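Local structure of diol-dehydratase (Roseburia inulinivorans, 5I2A) at residues A[314-319]-A[361-366]. The protein catalyses the B12-independent dehydration of 1,2-propanediol as a member of the glycyl radical enzyme family. Numbering follows the deposited sequence.
Sequences ELIDCI and NDLSFM
I316 of helix 309-323 reaches across to L363 and M366 near the start of helix 362-374, a buried helix-to-helix contact within the pyruvate formate lyase-like part of this glycyl radical enzyme. A capping box of N361 and S364 opens the second helix. The tight part is small and wholly apolar, centred on one methyl group. I316 CD1 lies 3.8 Å from L363 CD2. M366 CE approaches the same I316 CD1 to 3.9 Å. An extended second torsion (chi2 173°) carries this methyl outward from its helix. The M366 chain runs across I316 at about a right angle, and a bent chi3 (65°) turns CE back against the methyl that CB already touches. Even here the backbones keep 7.8 Å between I316 CA and M366 CA, and side chains fill the gap. Y298 of helix 295-303 packs on both L363 and M366.

The partly exposed E314 and D362 belong to the looser side and turn to the N-terminal region, E314 in a salt bridge with R14 and D362 accepting from D5 N. Polar links between the same two helices come from D317 to H373 and from Q313 to M366 O.

In the capping box, N361 OD1 receives S364 N at 3.1 Å, and S364 OG accepts a nearly straight bond (167°) from N361 N, 2.9 Å from N to OG.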
ATOM      1  N   GLU A 314     -33.040 -27.822 -20.466  1.00 15.48           N
ATOM      2  CA  GLU A 314     -32.797 -26.833 -21.502  1.00 19.12           C
ATOM      3  C   GLU A 314     -32.052 -25.622 -20.927  1.00 18.77           C
ATOM      4  O   GLU A 314     -31.135 -25.090 -21.557  1.00 20.12           O
ATOM      5  CB  GLU A 314     -34.107 -26.382 -22.154  1.00 18.02           C
ATOM      6  CG  GLU A 314     -33.878 -25.526 -23.400  1.00 20.16           C
ATOM      7  CD  GLU A 314     -35.179 -25.133 -24.098  1.00 23.31           C
ATOM      8  OE1 GLU A 314     -36.233 -25.155 -23.443  1.00 23.42           O
ATOM      9  OE2 GLU A 314     -35.136 -24.790 -25.292  1.00 18.99           O
ATOM     10  N   LEU A 315     -32.450 -25.196 -19.732  1.00 16.10           N
ATOM     11  CA  LEU A 315     -31.792 -24.072 -19.066  1.00 19.46           C
ATOM     12  C   LEU A 315     -30.324 -24.392 -18.762  1.00 18.34           C
ATOM     13  O   LEU A 315     -29.439 -23.582 -19.008  1.00 18.69           O
ATOM     14  CB  LEU A 315     -32.528 -23.699 -17.781  1.00 16.34           C
ATOM     15  CG  LEU A 315     -33.882 -22.996 -17.929  1.00 20.86           C
ATOM     16  CD1 LEU A 315     -34.613 -22.956 -16.593  1.00 17.00           C
ATOM     17  CD2 LEU A 315     -33.738 -21.589 -18.501  1.00 19.10           C
ATOM     18  N   ILE A 316     -30.075 -25.583 -18.232  1.00 19.45           N
ATOM     19  CA  ILE A 316     -28.722 -26.000 -17.914  1.00 17.66           C
ATOM     20  C   ILE A 316     -27.880 -26.088 -19.194  1.00 17.75           C
ATOM     21  O   ILE A 316     -26.735 -25.621 -19.230  1.00 17.50           O
ATOM     22  CB  ILE A 316     -28.719 -27.342 -17.169  1.00 18.90           C
ATOM     23  CG1 ILE A 316     -29.395 -27.176 -15.803  1.00 17.25           C
ATOM     24  CG2 ILE A 316     -27.305 -27.852 -17.003  1.00 17.28           C
ATOM     25  CD1 ILE A 316     -29.595 -28.492 -15.040  1.00 17.02           C
ATOM     26  N   ASP A 317     -28.461 -26.661 -20.249  1.00 15.39           N
ATOM     27  CA  ASP A 317     -27.795 -26.711 -21.542  1.00 16.60           C
ATOM     28  C   ASP A 317     -27.424 -25.299 -22.015  1.00 15.95           C
ATOM     29  O   ASP A 317     -26.343 -25.075 -22.565  1.00 14.92           O
ATOM     30  CB  ASP A 317     -28.672 -27.397 -22.596  1.00 16.97           C
ATOM     31  CG  ASP A 317     -28.824 -28.898 -22.363  1.00 21.80           C
ATOM     32  OD1 ASP A 317     -28.173 -29.450 -21.450  1.00 19.86           O
ATOM     33  OD2 ASP A 317     -29.602 -29.530 -23.105  1.00 20.67           O
ATOM     34  N   CYS A 318     -28.333 -24.353 -21.804  1.00 15.56           N
ATOM     35  CA  CYS A 318     -28.074 -22.968 -22.182  1.00 18.00           C
ATOM     36  C   CYS A 318     -26.873 -22.390 -21.406  1.00 16.20           C
ATOM     37  O   CYS A 318     -26.055 -21.669 -21.972  1.00 17.31           O
ATOM     38  CB  CYS A 318     -29.324 -22.110 -21.966  1.00 15.20           C
ATOM     39  SG  CYS A 318     -30.598 -22.282 -23.286  1.00 19.86           S
ATOM     40  N   ILE A 319     -26.768 -22.721 -20.121  1.00 16.47           N
ATOM     41  CA  ILE A 319     -25.633 -22.274 -19.314  1.00 17.63           C
ATOM     42  C   ILE A 319     -24.326 -22.891 -19.823  1.00 16.01           C
ATOM     43  O   ILE A 319     -23.320 -22.201 -19.917  1.00 14.74           O
ATOM     44  CB  ILE A 319     -25.833 -22.604 -17.829  1.00 15.03           C
ATOM     45  CG1 ILE A 319     -26.947 -21.731 -17.260  1.00 14.49           C
ATOM     46  CG2 ILE A 319     -24.527 -22.406 -17.019  1.00 12.96           C
ATOM     47  CD1 ILE A 319     -27.346 -22.112 -15.873  1.00 17.21           C
ATOM     48  N   ASN A 361     -27.797 -36.106  -6.734  1.00 19.24           N
ATOM     49  CA  ASN A 361     -29.191 -35.725  -6.885  1.00 18.58           C
ATOM     50  C   ASN A 361     -29.553 -35.635  -8.370  1.00 19.93           C
ATOM     51  O   ASN A 361     -28.742 -35.983  -9.229  1.00 18.68           O
ATOM     52  CB  ASN A 361     -29.482 -34.411  -6.146  1.00 17.66           C
ATOM     53  CG  ASN A 361     -28.645 -33.237  -6.647  1.00 18.33           C
ATOM     54  OD1 ASN A 361     -28.479 -33.036  -7.847  1.00 19.63           O
ATOM     55  ND2 ASN A 361     -28.153 -32.429  -5.718  1.00 19.52           N
ATOM     56  N   ASP A 362     -30.756 -35.165  -8.673  1.00 20.92           N
ATOM     57  CA  ASP A 362     -31.191 -35.052 -10.059  1.00 19.94           C
ATOM     58  C   ASP A 362     -30.270 -34.166 -10.906  1.00 23.70           C
ATOM     59  O   ASP A 362     -30.002 -34.471 -12.066  1.00 17.09           O
ATOM     60  CB  ASP A 362     -32.621 -34.508 -10.134  1.00 20.86           C
ATOM     61  CG  ASP A 362     -33.678 -35.612 -10.053  1.00 27.76           C
ATOM     62  OD1 ASP A 362     -33.399 -36.754 -10.475  1.00 29.68           O
ATOM     63  OD2 ASP A 362     -34.792 -35.327  -9.587  1.00 25.43           O
ATOM     64  N   LEU A 363     -29.800 -33.063 -10.332  1.00 17.55           N
ATOM     65  CA  LEU A 363     -28.944 -32.153 -11.088  1.00 18.20           C
ATOM     66  C   LEU A 363     -27.585 -32.789 -11.387  1.00 13.07           C
ATOM     67  O   LEU A 363     -26.982 -32.479 -12.411  1.00 18.54           O
ATOM     68  CB  LEU A 363     -28.761 -30.824 -10.341  1.00 16.59           C
ATOM     69  CG  LEU A 363     -30.009 -29.947 -10.233  1.00 17.61           C
ATOM     70  CD1 LEU A 363     -29.684 -28.602  -9.610  1.00 17.22           C
ATOM     71  CD2 LEU A 363     -30.640 -29.733 -11.603  1.00 19.75           C
ATOM     72  N   SER A 364     -27.109 -33.667 -10.504  1.00 13.12           N
ATOM     73  CA  SER A 364     -25.849 -34.372 -10.742  1.00 14.68           C
ATOM     74  C   SER A 364     -25.873 -35.061 -12.124  1.00 19.32           C
ATOM     75  O   SER A 364     -24.936 -34.924 -12.920  1.00 15.02           O
ATOM     76  CB  SER A 364     -25.569 -35.413  -9.643  1.00 13.58           C
ATOM     77  OG  SER A 364     -25.723 -34.878  -8.343  1.00 18.20           O
ATOM     78  N   PHE A 365     -26.954 -35.783 -12.412  1.00 17.45           N
ATOM     79  CA  PHE A 365     -27.105 -36.442 -13.713  1.00 14.77           C
ATOM     80  C   PHE A 365     -27.325 -35.426 -14.830  1.00 15.37           C
ATOM     81  O   PHE A 365     -26.793 -35.578 -15.923  1.00 18.97           O
ATOM     82  CB  PHE A 365     -28.262 -37.456 -13.681  1.00 15.34           C
ATOM     83  CG  PHE A 365     -28.016 -38.621 -12.759  1.00 15.33           C
ATOM     84  CD1 PHE A 365     -27.352 -39.749 -13.202  1.00 16.16           C
ATOM     85  CD2 PHE A 365     -28.426 -38.576 -11.447  1.00 18.95           C
ATOM     86  CE1 PHE A 365     -27.114 -40.807 -12.348  1.00 17.40           C
ATOM     87  CE2 PHE A 365     -28.190 -39.634 -10.594  1.00 17.64           C
ATOM     88  CZ  PHE A 365     -27.526 -40.745 -11.042  1.00 13.21           C
ATOM     89  N   MET A 366     -28.098 -34.380 -14.558  1.00 17.68           N
ATOM     90  CA  MET A 366     -28.438 -33.428 -15.613  1.00 15.86           C
ATOM     91  C   MET A 366     -27.223 -32.616 -16.074  1.00 17.08           C
ATOM     92  O   MET A 366     -27.157 -32.213 -17.232  1.00 17.52           O
ATOM     93  CB  MET A 366     -29.569 -32.517 -15.150  1.00 17.18           C
ATOM     94  CG  MET A 366     -30.889 -33.311 -14.982  1.00 19.22           C
ATOM     95  SD  MET A 366     -32.169 -32.484 -14.023  1.00 28.27           S
ATOM     96  CE  MET A 366     -32.489 -31.122 -15.120  1.00 13.70           C
TER